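Local coordinates for putative immunoglobulin A1 protease (Bacteroides ovatus, PDB 3N6Z), which is of unproven function but may be a hydrolase that cleaves immunoglobulin A1, at residues D80-D85 / I109-C114; G134-S139 / Y172-V177; G284-V289 / T325-V330. One frame throughout, in Å; residues are numbered along the deposited sequence.

Contact 1: residues D80-D85 / I109-C114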
ATOM      1  N   ASP A  80      -2.818   3.872 -18.982  1.00  9.42           N
ATOM      2  CA  ASP A  80      -1.674   4.789 -18.859  1.00  8.31           C
ATOM      3  C   ASP A  80      -2.238   6.179 -18.598  1.00  8.54           C
ATOM      4  O   ASP A  80      -2.906   6.764 -19.461  1.00  9.52           O
ATOM      5  CB  ASP A  80      -0.796   4.753 -20.111  1.00  8.65           C
ATOM      6  CG  ASP A  80       0.491   5.531 -19.945  1.00  8.88           C
ATOM      7  OD1 ASP A  80       0.527   6.483 -19.136  1.00  9.56           O
ATOM      8  OD2 ASP A  80       1.463   5.215 -20.670  1.00  9.92           O
HETATM    9  N   MSE A  81      -1.951   6.682 -17.388  1.00  8.43           N
HETATM   10  CA  MSE A  81      -2.444   7.968 -16.913  1.00  8.29           C
HETATM   11  C   MSE A  81      -1.508   9.146 -17.200  1.00  8.51           C
HETATM   12  O   MSE A  81      -1.677  10.240 -16.636  1.00  9.94           O
HETATM   13  CB  MSE A  81      -2.782   7.871 -15.429  1.00  9.46           C
HETATM   14  CG  MSE A  81      -3.968   6.933 -15.158  1.00  9.36           C
HETATM   15 SE   MSE A  81      -4.471   6.831 -13.289  0.75  6.44          SE
HETATM   16  CE  MSE A  81      -5.296   8.608 -13.199  1.00 11.16           C
ATOM     17  N   ALA A  82      -0.560   8.970 -18.121  1.00  8.92           N
ATOM     18  CA  ALA A  82       0.318  10.073 -18.516  1.00 10.17           C
ATOM     19  C   ALA A  82      -0.504  11.264 -18.962  1.00 11.25           C
ATOM     20  O   ALA A  82      -1.502  11.110 -19.668  1.00 10.42           O
ATOM     21  CB  ALA A  82       1.280   9.629 -19.611  1.00 12.11           C
ATOM     22  N   GLY A  83      -0.068  12.457 -18.556  1.00 11.79           N
ATOM     23  CA  GLY A  83      -0.746  13.670 -18.942  1.00 12.55           C
ATOM     24  C   GLY A  83      -1.966  14.034 -18.145  1.00 13.69           C
ATOM     25  O   GLY A  83      -2.588  15.082 -18.409  1.00 16.58           O
ATOM     26  N   ILE A  84      -2.320  13.205 -17.159  1.00 12.37           N
ATOM     27  CA  ILE A  84      -3.489  13.452 -16.289  0.70 12.51           C
ATOM     28  C   ILE A  84      -3.025  14.213 -15.058  1.00 12.58           C
ATOM     29  O   ILE A  84      -2.254  13.678 -14.251  1.00 12.82           O
ATOM     30  CB  ILE A  84      -4.196  12.138 -15.845  0.70 11.52           C
ATOM     31  CG1 ILE A  84      -4.690  11.332 -17.058  0.70 14.06           C
ATOM     32  CG2 ILE A  84      -5.328  12.422 -14.825  0.70 12.36           C
ATOM     33  CD1 ILE A  84      -5.409  12.132 -18.092  0.70 13.56           C
ATOM     34  N   ASP A  85      -3.516  15.449 -14.927  1.00 12.97           N
ATOM     35  CA  ASP A  85      -3.166  16.381 -13.861  0.60 13.89           C
ATOM     36  C   ASP A  85      -4.269  16.592 -12.826  1.00 12.81           C
ATOM     37  O   ASP A  85      -4.051  17.254 -11.813  1.00 15.26           O
ATOM     38  CB  ASP A  85      -2.867  17.763 -14.472  0.60 16.00           C
ATOM     39  CG  ASP A  85      -1.643  17.774 -15.351  0.60 17.70           C
ATOM     40  OD1 ASP A  85      -0.761  16.916 -15.203  0.60 19.18           O
ATOM     41  OD2 ASP A  85      -1.580  18.704 -16.188  0.60 23.67           O
ATOM     42  N   ILE A 109      -1.831   0.099 -14.031  1.00  7.78           N
ATOM     43  CA  ILE A 109      -2.086   1.523 -14.154  1.00  7.82           C
ATOM     44  C   ILE A 109      -0.715   2.199 -14.140  1.00  7.06           C
ATOM     45  O   ILE A 109       0.036   2.114 -13.139  1.00  8.31           O
ATOM     46  CB  ILE A 109      -2.945   2.049 -13.012  1.00  7.78           C
ATOM     47  CG1 ILE A 109      -4.310   1.358 -12.984  1.00  8.19           C
ATOM     48  CG2 ILE A 109      -3.143   3.588 -13.128  1.00  9.82           C
ATOM     49  CD1 ILE A 109      -5.163   1.646 -11.761  1.00  9.01           C
ATOM     50  N   LYS A 110      -0.352   2.839 -15.228  1.00  7.90           N
ATOM     51  CA  LYS A 110       0.975   3.443 -15.412  1.00  8.76           C
ATOM     52  C   LYS A 110       0.925   4.950 -15.256  1.00  8.20           C
ATOM     53  O   LYS A 110      -0.039   5.613 -15.659  1.00  8.66           O
ATOM     54  CB  LYS A 110       1.541   3.113 -16.816  1.00 10.84           C
ATOM     55  CG  LYS A 110       1.654   1.683 -17.152  1.00 15.27           C
ATOM     56  CD  LYS A 110       2.544   1.450 -18.398  1.00 17.79           C
ATOM     57  CE  LYS A 110       3.987   1.865 -18.169  1.00 20.27           C
ATOM     58  NZ  LYS A 110       4.914   1.173 -19.139  1.00 18.49           N
ATOM     59  N   ASN A 111       2.007   5.514 -14.713  1.00  9.16           N
ATOM     60  CA  ASN A 111       2.224   6.971 -14.714  1.00  8.51           C
ATOM     61  C   ASN A 111       1.142   7.745 -13.951  1.00  8.78           C
ATOM     62  O   ASN A 111       0.788   8.868 -14.308  1.00  9.83           O
ATOM     63  CB  ASN A 111       2.381   7.478 -16.173  1.00  8.53           C
ATOM     64  CG  ASN A 111       3.501   6.758 -16.899  1.00  9.48           C
ATOM     65  OD1 ASN A 111       4.566   6.522 -16.316  1.00 10.80           O
ATOM     66  ND2 ASN A 111       3.262   6.364 -18.144  1.00  9.49           N
ATOM     67  N   PHE A 112       0.592   7.118 -12.919  1.00  8.37           N
ATOM     68  CA  PHE A 112      -0.358   7.771 -12.028  1.00  7.38           C
ATOM     69  C   PHE A 112       0.343   8.801 -11.157  1.00  7.90           C
ATOM     70  O   PHE A 112       1.354   8.495 -10.545  1.00 10.82           O
ATOM     71  CB  PHE A 112      -1.066   6.715 -11.163  1.00  8.27           C
ATOM     72  CG  PHE A 112      -1.829   7.283 -10.004  1.00  7.59           C
ATOM     73  CD1 PHE A 112      -2.858   8.175 -10.222  1.00  8.03           C
ATOM     74  CD2 PHE A 112      -1.568   6.881  -8.704  1.00  7.51           C
ATOM     75  CE1 PHE A 112      -3.570   8.711  -9.162  1.00  8.89           C
ATOM     76  CE2 PHE A 112      -2.280   7.412  -7.612  1.00  7.58           C
ATOM     77  CZ  PHE A 112      -3.299   8.322  -7.857  1.00  8.57           C
ATOM     78  N   LYS A 113      -0.169  10.026 -11.147  1.00  8.42           N
ATOM     79  CA  LYS A 113       0.354  11.106 -10.315  1.00  9.53           C
ATOM     80  C   LYS A 113      -0.753  11.725  -9.493  1.00  8.61           C
ATOM     81  O   LYS A 113      -1.846  11.975 -10.001  1.00  9.81           O
ATOM     82  CB  LYS A 113       1.005  12.225 -11.179  1.00 13.20           C
ATOM     83  CG  LYS A 113       2.220  11.863 -11.959  1.00 18.56           C
ATOM     84  CD  LYS A 113       2.746  13.118 -12.704  1.00 21.08           C
ATOM     85  N   CYS A 114      -0.462  12.028  -8.231  1.00  8.48           N
ATOM     86  CA  CYS A 114      -1.382  12.791  -7.395  1.00  8.02           C
ATOM     87  C   CYS A 114      -0.602  13.497  -6.290  1.00  9.44           C
ATOM     88  O   CYS A 114       0.077  12.835  -5.495  1.00  9.95           O
ATOM     89  CB  CYS A 114      -2.462  11.893  -6.790  1.00  9.83           C
ATOM     90  SG  CYS A 114      -3.692  12.831  -5.806  1.00 10.07           S
TER
HETATM   91  O   HOH W   1      -1.776  10.784 -13.497  1.00 15.45           O
HETATM   92  O   HOH W   2      -3.278  13.813 -11.615  1.00 13.35           O
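M81, present as selenomethionine, holds SE obliquely to the F112 ring, 4.9 Å from SE to the ring centroid, in a Met-aromatic contact; W87 and F122 meet the same ring in edge-to-face pairs. A second flat group, the D80 carboxylate, is approached from opposite faces at OD1. From one side N111 ND2 donates across 2.9 Å to D80 OD1, its amide plane turned 47° from the carboxylate; from the other A82 N donates, closing an Asx turn. Both clusters lie toward one end of what appears to be a parallel beta-helix, where 79-80, the edge strand of its sheet, pairs with strand 107-110. The backbone bond from M81 N to K110 O (2.8 Å) ends this pairing, and a type II turn from M81 to I84 follows. Further on, water replaces direct bonding: one molecule donates to I84 O and K113 O, and a second accepts from K113 N, within donating distance of M81 O and I84 O. N111 OD1 accepts from N137 ND2, at the corner after strand 133-136, while K110 NZ forms a salt bridge with E363. M81 SE also packs 3.5 Å from I109 CG2, the two side chains running alongside one another.

Contact 2: residues G134-S139 / Y172-V177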
ATOM      1  N   GLY A 134      -1.491  -3.575 -10.648  1.00  7.33           N
ATOM      2  CA  GLY A 134      -0.197  -2.972 -10.420  1.00  7.61           C
ATOM      3  C   GLY A 134      -0.200  -1.514 -10.787  1.00  7.65           C
ATOM      4  O   GLY A 134      -0.863  -1.118 -11.744  1.00 10.00           O
ATOM      5  N   PHE A 135       0.511  -0.724  -9.993  1.00  7.54           N
ATOM      6  CA  PHE A 135       0.787   0.677 -10.317  1.00  7.61           C
ATOM      7  C   PHE A 135       2.251   0.801 -10.707  1.00  8.36           C
ATOM      8  O   PHE A 135       3.137   0.529  -9.891  1.00 10.31           O
ATOM      9  CB  PHE A 135       0.486   1.613  -9.130  1.00  8.76           C
ATOM     10  CG  PHE A 135      -0.964   1.783  -8.855  1.00  8.61           C
ATOM     11  CD1 PHE A 135      -1.680   0.811  -8.177  1.00 10.01           C
ATOM     12  CD2 PHE A 135      -1.618   2.955  -9.247  1.00  9.59           C
ATOM     13  CE1 PHE A 135      -3.019   0.992  -7.908  1.00 10.18           C
ATOM     14  CE2 PHE A 135      -2.955   3.115  -9.004  1.00  9.42           C
ATOM     15  CZ  PHE A 135      -3.669   2.155  -8.333  1.00  9.48           C
ATOM     16  N   VAL A 136       2.521   1.165 -11.956  1.00  9.19           N
ATOM     17  CA  VAL A 136       3.883   1.300 -12.469  1.00  8.28           C
ATOM     18  C   VAL A 136       4.243   2.773 -12.608  1.00  8.75           C
ATOM     19  O   VAL A 136       3.509   3.544 -13.227  1.00  8.46           O
ATOM     20  CB  VAL A 136       4.037   0.573 -13.819  1.00  9.71           C
ATOM     21  CG1 VAL A 136       5.391   0.898 -14.479  1.00 11.08           C
ATOM     22  CG2 VAL A 136       3.803  -0.940 -13.659  1.00 11.53           C
ATOM     23  N   ASN A 137       5.361   3.166 -11.997  1.00  8.61           N
ATOM     24  CA  ASN A 137       5.844   4.561 -12.064  0.60  8.95           C
ATOM     25  C   ASN A 137       4.811   5.558 -11.577  1.00  9.21           C
ATOM     26  O   ASN A 137       4.544   6.586 -12.213  1.00 10.51           O
ATOM     27  CB  ASN A 137       6.312   4.975 -13.480  0.60 10.15           C
ATOM     28  CG  ASN A 137       7.035   6.325 -13.471  0.60 10.81           C
ATOM     29  OD1 ASN A 137       7.876   6.579 -12.595  0.60 12.67           O
ATOM     30  ND2 ASN A 137       6.647   7.225 -14.377  0.60 11.83           N
ATOM     31  N   ALA A 138       4.186   5.243 -10.442  1.00  7.58           N
ATOM     32  CA  ALA A 138       3.316   6.174  -9.770  1.00  8.11           C
ATOM     33  C   ALA A 138       4.153   7.214  -9.043  1.00  8.65           C
ATOM     34  O   ALA A 138       5.281   6.957  -8.619  1.00  9.94           O
ATOM     35  CB  ALA A 138       2.403   5.437  -8.772  1.00  9.19           C
ATOM     36  N   SER A 139       3.557   8.376  -8.801  1.00  8.61           N
ATOM     37  CA  SER A 139       4.184   9.395  -7.962  0.70 10.13           C
ATOM     38  C   SER A 139       3.114  10.105  -7.164  1.00  8.41           C
ATOM     39  O   SER A 139       2.264  10.795  -7.726  1.00 10.06           O
ATOM     40  CB  SER A 139       4.951  10.415  -8.800  0.70 10.55           C
ATOM     41  OG  SER A 139       5.497  11.438  -7.984  0.70 12.82           O
ATOM     42  N   TYR A 172       0.637  -4.497  -6.636  1.00  7.49           N
ATOM     43  CA  TYR A 172       1.984  -3.991  -6.493  1.00  7.40           C
ATOM     44  C   TYR A 172       2.074  -2.553  -6.894  1.00  6.91           C
ATOM     45  O   TYR A 172       1.210  -2.033  -7.621  1.00  8.57           O
ATOM     46  CB  TYR A 172       2.990  -4.850  -7.262  1.00  7.37           C
ATOM     47  CG  TYR A 172       3.069  -4.662  -8.771  1.00  8.17           C
ATOM     48  CD1 TYR A 172       3.972  -3.767  -9.320  1.00  9.57           C
ATOM     49  CD2 TYR A 172       2.335  -5.471  -9.632  1.00  8.84           C
ATOM     50  CE1 TYR A 172       4.144  -3.675 -10.714  1.00  9.12           C
ATOM     51  CE2 TYR A 172       2.478  -5.371 -11.029  1.00  7.82           C
ATOM     52  CZ  TYR A 172       3.395  -4.496 -11.552  1.00  9.56           C
ATOM     53  OH  TYR A 172       3.579  -4.432 -12.924  1.00 11.09           O
ATOM     54  N   THR A 173       3.121  -1.894  -6.402  1.00  6.88           N
ATOM     55  CA  THR A 173       3.439  -0.527  -6.771  1.00  7.38           C
ATOM     56  C   THR A 173       4.914  -0.329  -7.044  1.00  8.04           C
ATOM     57  O   THR A 173       5.787  -0.977  -6.440  1.00  8.33           O
ATOM     58  CB  THR A 173       2.999   0.510  -5.719  1.00  7.79           C
ATOM     59  OG1 THR A 173       3.804   0.358  -4.557  1.00  8.16           O
ATOM     60  CG2 THR A 173       1.520   0.339  -5.338  1.00  7.89           C
ATOM     61  N   THR A 174       5.173   0.573  -7.968  1.00  8.38           N
ATOM     62  CA  THR A 174       6.525   1.097  -8.253  1.00  8.49           C
ATOM     63  C   THR A 174       6.406   2.598  -8.430  1.00  9.31           C
ATOM     64  O   THR A 174       5.327   3.123  -8.741  1.00  8.84           O
ATOM     65  CB  THR A 174       7.186   0.434  -9.493  1.00  9.00           C
ATOM     66  OG1 THR A 174       6.820   1.124 -10.704  1.00  9.92           O
ATOM     67  CG2 THR A 174       6.813  -1.074  -9.616  1.00 10.07           C
ATOM     68  N   GLY A 175       7.528   3.305  -8.240  1.00 10.07           N
ATOM     69  CA  GLY A 175       7.563   4.758  -8.346  1.00  9.49           C
ATOM     70  C   GLY A 175       8.024   5.425  -7.058  1.00  9.20           C
ATOM     71  O   GLY A 175       9.064   5.048  -6.518  1.00 11.25           O
ATOM     72  N   GLU A 176       7.262   6.403  -6.585  1.00  8.95           N
ATOM     73  CA  GLU A 176       7.647   7.192  -5.428  0.60  9.10           C
ATOM     74  C   GLU A 176       6.469   7.663  -4.612  1.00  8.37           C
ATOM     75  O   GLU A 176       5.411   8.006  -5.150  1.00 10.15           O
ATOM     76  CB  GLU A 176       8.488   8.403  -5.823  0.60 10.52           C
ATOM     77  CG  GLU A 176       7.754   9.417  -6.669  0.60 12.96           C
ATOM     78  CD  GLU A 176       8.545  10.692  -6.968  0.60 19.11           C
ATOM     79  OE1 GLU A 176       9.606  10.926  -6.368  0.60 19.66           O
ATOM     80  OE2 GLU A 176       8.074  11.488  -7.796  0.60 19.26           O
ATOM     81  N   VAL A 177       6.684   7.662  -3.291  1.00  8.80           N
ATOM     82  CA  VAL A 177       5.762   8.159  -2.298  1.00  9.46           C
ATOM     83  C   VAL A 177       6.542   9.117  -1.403  1.00  8.60           C
ATOM     84  O   VAL A 177       7.577   8.730  -0.818  1.00 10.27           O
ATOM     85  CB  VAL A 177       5.292   6.989  -1.339  1.00 11.63           C
ATOM     86  CG1 VAL A 177       4.434   7.543  -0.212  1.00 13.57           C
ATOM     87  CG2 VAL A 177       4.651   5.920  -2.106  1.00 14.09           C
TER
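G134 and Y172 meet through a CH-pi contact: G134 CA lies over one face of the tyrosine ring, 3.8 Å from its centroid and offset toward the rim. A chi1 of 78° sets Y172 CG between the backbone N and the carbonyl carbon; the ring, lying over G134, takes the space a side chain at 134 would need, and a CB there would clash with Y172 CE2. Apolar packing continues where V136 CG2 comes within 4.0 Å of Y172 CE1, and Y205 stacks on the ring as well. An alanine in place of Y172 would probably uncover G134 CA and V136 CG2 and leave E363 N without the hydroxyl it bonds.

Main-chain hydrogen bonds join strands 134-136 and 172-174, parallel neighbours in a beta-helix-like stack whose short axes differ by 5°. F135 N donates to Y172 O at 2.8 Å, and T174 N to F135 O. Across the corner at N137 and G175 the register shifts by one residue, a beta bulge, and pairing resumes with A138 N to T174 O and E176 N to A138 O.

Side-chain polar bonds add to these. At the bulge, T174 OG1 receives N137 N at 2.8 Å in a nearly straight bond (173°). S139 OG donates to E176 OE2, although two conformers of each residue make this link less certain.

At G175 a CB would lie 1.9 Å from A138 O, and the backbone angles themselves call for glycine. The corner thus appears to depend on a residue without a side chain, and on a threonine hydroxyl serving as acceptor for an N-H within the bulge.

Contact 3: residues G284-V289 / T325-V330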
ATOM      1  N   GLY A 284      14.035  -0.499  11.827  1.00  9.40           N
ATOM      2  CA  GLY A 284      13.835  -1.952  12.001  1.00  9.35           C
ATOM      3  C   GLY A 284      13.759  -2.596  10.631  1.00  9.56           C
ATOM      4  O   GLY A 284      13.073  -2.080   9.724  1.00  9.52           O
ATOM      5  N   ARG A 285      14.410  -3.734  10.437  1.00  9.28           N
ATOM      6  CA  ARG A 285      14.339  -4.355   9.104  1.00  8.81           C
ATOM      7  C   ARG A 285      12.884  -4.612   8.745  1.00  7.57           C
ATOM      8  O   ARG A 285      12.522  -4.497   7.577  1.00  9.61           O
ATOM      9  CB  ARG A 285      15.190  -5.605   8.971  1.00  8.66           C
ATOM     10  CG  ARG A 285      16.658  -5.385   9.253  1.00  9.95           C
ATOM     11  CD  ARG A 285      17.537  -6.559   8.816  1.00 10.60           C
ATOM     12  NE  ARG A 285      17.268  -7.754   9.611  1.00 11.06           N
ATOM     13  CZ  ARG A 285      18.153  -8.704   9.899  1.00 10.36           C
ATOM     14  NH1 ARG A 285      19.375  -8.664   9.379  1.00 11.69           N
ATOM     15  NH2 ARG A 285      17.797  -9.694  10.707  1.00 11.48           N
ATOM     16  N   ILE A 286      12.056  -5.021   9.720  1.00  8.34           N
ATOM     17  CA  ILE A 286      10.623  -5.270   9.458  1.00  8.99           C
ATOM     18  C   ILE A 286       9.743  -4.110   9.949  1.00  7.79           C
ATOM     19  O   ILE A 286       8.914  -3.572   9.185  1.00  8.62           O
ATOM     20  CB  ILE A 286      10.141  -6.621  10.068  1.00  8.60           C
ATOM     21  CG1 ILE A 286      11.112  -7.785   9.745  1.00 10.39           C
ATOM     22  CG2 ILE A 286       8.719  -6.990   9.573  1.00  9.37           C
ATOM     23  CD1 ILE A 286      11.267  -8.043   8.243  1.00 10.71           C
ATOM     24  N   VAL A 287       9.849  -3.782  11.236  1.00  8.45           N
ATOM     25  CA  VAL A 287       8.997  -2.772  11.893  1.00  7.71           C
ATOM     26  C   VAL A 287       9.878  -1.772  12.632  1.00  8.77           C
ATOM     27  O   VAL A 287      10.789  -2.166  13.381  1.00  9.01           O
ATOM     28  CB  VAL A 287       8.005  -3.400  12.895  1.00  8.73           C
ATOM     29  CG1 VAL A 287       7.144  -2.327  13.518  1.00  9.68           C
ATOM     30  CG2 VAL A 287       7.169  -4.515  12.248  1.00  9.89           C
ATOM     31  N   GLY A 288       9.562  -0.480  12.483  1.00  9.11           N
ATOM     32  CA  GLY A 288      10.369   0.599  13.082  1.00  9.13           C
ATOM     33  C   GLY A 288      10.035   1.127  14.465  1.00 10.14           C
ATOM     34  O   GLY A 288      10.955   1.607  15.150  1.00 10.65           O
ATOM     35  N   VAL A 289       8.767   1.048  14.889  1.00  9.87           N
ATOM     36  CA  VAL A 289       8.316   1.649  16.148  1.00  9.31           C
ATOM     37  C   VAL A 289       7.261   0.797  16.820  1.00  9.79           C
ATOM     38  O   VAL A 289       6.298   0.355  16.168  1.00 10.22           O
ATOM     39  CB  VAL A 289       7.665   3.058  15.945  1.00 10.27           C
ATOM     40  CG1 VAL A 289       7.389   3.746  17.320  1.00 13.21           C
ATOM     41  CG2 VAL A 289       8.498   3.940  15.031  1.00 13.00           C
ATOM     42  N   THR A 325      11.483  -1.688  20.526  1.00 13.38           N
ATOM     43  CA  THR A 325      10.962  -0.731  19.564  0.50 10.09           C
ATOM     44  C   THR A 325      10.919  -1.279  18.131  1.00  9.95           C
ATOM     45  O   THR A 325       9.978  -1.022  17.364  1.00 10.51           O
ATOM     46  CB  THR A 325      11.819   0.550  19.658  0.50  8.28           C
ATOM     47  OG1 THR A 325      11.623   1.097  20.971  0.50  7.75           O
ATOM     48  CG2 THR A 325      11.451   1.580  18.591  0.50  6.66           C
ATOM     49  N   THR A 326      11.992  -1.976  17.761  1.00 11.78           N
ATOM     50  CA  THR A 326      12.151  -2.458  16.404  1.00  9.85           C
ATOM     51  C   THR A 326      12.012  -3.958  16.320  1.00  9.77           C
ATOM     52  O   THR A 326      12.178  -4.688  17.306  1.00 11.02           O
ATOM     53  CB  THR A 326      13.527  -2.033  15.802  1.00 11.41           C
ATOM     54  OG1 THR A 326      14.613  -2.647  16.514  1.00 13.48           O
ATOM     55  CG2 THR A 326      13.710  -0.504  15.789  1.00 13.69           C
ATOM     56  N   PHE A 327      11.691  -4.433  15.120  1.00  9.85           N
ATOM     57  CA  PHE A 327      11.710  -5.862  14.825  1.00  9.05           C
ATOM     58  C   PHE A 327      12.490  -6.065  13.539  1.00  9.82           C
ATOM     59  O   PHE A 327      12.138  -5.465  12.522  1.00  9.34           O
ATOM     60  CB  PHE A 327      10.290  -6.423  14.703  1.00 10.35           C
ATOM     61  CG  PHE A 327      10.253  -7.887  14.290  1.00  8.76           C
ATOM     62  CD1 PHE A 327      10.997  -8.835  14.981  1.00 10.42           C
ATOM     63  CD2 PHE A 327       9.491  -8.299  13.207  1.00 10.17           C
ATOM     64  CE1 PHE A 327      10.947 -10.176  14.604  1.00 11.15           C
ATOM     65  CE2 PHE A 327       9.451  -9.615  12.821  1.00  9.84           C
ATOM     66  CZ  PHE A 327      10.190 -10.546  13.499  1.00 10.29           C
ATOM     67  N   HIS A 328      13.482  -6.970  13.582  1.00  9.88           N
ATOM     68  CA  HIS A 328      14.400  -7.140  12.458  1.00  9.32           C
ATOM     69  C   HIS A 328      14.188  -8.416  11.648  1.00  8.53           C
ATOM     70  O   HIS A 328      14.755  -8.541  10.575  1.00  9.31           O
ATOM     71  CB  HIS A 328      15.835  -7.153  12.953  1.00  9.53           C
ATOM     72  CG  HIS A 328      16.298  -5.841  13.496  1.00 10.14           C
ATOM     73  ND1 HIS A 328      16.094  -4.632  12.848  1.00 11.06           N
ATOM     74  CD2 HIS A 328      16.974  -5.559  14.634  1.00 12.14           C
ATOM     75  CE1 HIS A 328      16.646  -3.670  13.574  1.00 11.03           C
ATOM     76  NE2 HIS A 328      17.205  -4.211  14.652  1.00 13.33           N
ATOM     77  N   GLY A 329      13.391  -9.373  12.142  1.00  9.36           N
ATOM     78  CA  GLY A 329      13.277 -10.622  11.409  1.00  8.66           C
ATOM     79  C   GLY A 329      14.624 -11.354  11.278  1.00  8.79           C
ATOM     80  O   GLY A 329      15.552 -11.073  12.018  1.00 10.12           O
ATOM     81  N   VAL A 330      14.678 -12.299  10.348  1.00  9.39           N
ATOM     82  CA  VAL A 330      15.826 -13.175  10.151  1.00  8.94           C
ATOM     83  C   VAL A 330      16.452 -12.943   8.779  1.00  9.09           C
ATOM     84  O   VAL A 330      15.749 -12.968   7.770  1.00  9.17           O
ATOM     85  CB  VAL A 330      15.387 -14.647  10.299  1.00  9.31           C
ATOM     86  CG1 VAL A 330      16.528 -15.615   9.902  1.00 11.05           C
ATOM     87  CG2 VAL A 330      14.866 -14.902  11.744  1.00 10.74           C
TER
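The R285 guanidinium reaches two successive carbonyls at its edge, H328 O and G329 O; the R285 and H328 side chains cross at about a right angle, guanidinium and imidazole planes 79° apart. R285 NE donates to H328 O over 2.8 Å, close to the guanidinium plane; R285 NH2 adds a weak bond to the same oxygen and a firmer one to G329 O at 2.9 Å, arriving from above that carbonyl's plane. The bend at chi3 (-67°) turns NE toward H328 O. At the other end of the same residue, R285 N donates to H328 ND1 at 3.1 Å, lying in the imidazole plane. G284 CA lies 3.6 Å from H328 ND1, oblique to the imidazole; a CB on G284 would clash with V287 O.

The next two residues, I286 and V287, both donate through N to F327 O, at 2.8 and 3.1 Å, and F327 N returns a bond to V287 O: a classic beta bulge on an antiparallel bridge, tying the loop that leads into strand 330-332 back onto strand 287-289 near the far end of the beta-helix-like stack. I286 and F327 run side by side, with I286 CB 3.6 Å from F327 CD2. G329 N lies over one face of the F327 ring.

Farther out, D318 forms a salt bridge with R285 NH2, E319 accepts from H328 N, and Y296 stacks with the F327 ring.

The contacts follow in series along the chain. Contacts 1 and 2 have centres about 10 Å apart: strands 107-110 and 133-136 are neighbours in one parallel sheet, strands 113-114 and 138-141 in a mixed one, and I109 N to G134 O and F112 O to S139 N are probable hydrogen bonds between them. Contact 3, its centre about 34 Å from that of contact 1 and about 24 Å from that of contact 2, touches neither, but its V330 starts strand 330-332, at the opposite edge of the first sheet from 79-80. Strand order follows the chain, as in a beta-solenoid, so contacts 1 and 3 mark regions near its two ends, contact 2 a strand pairing farther in.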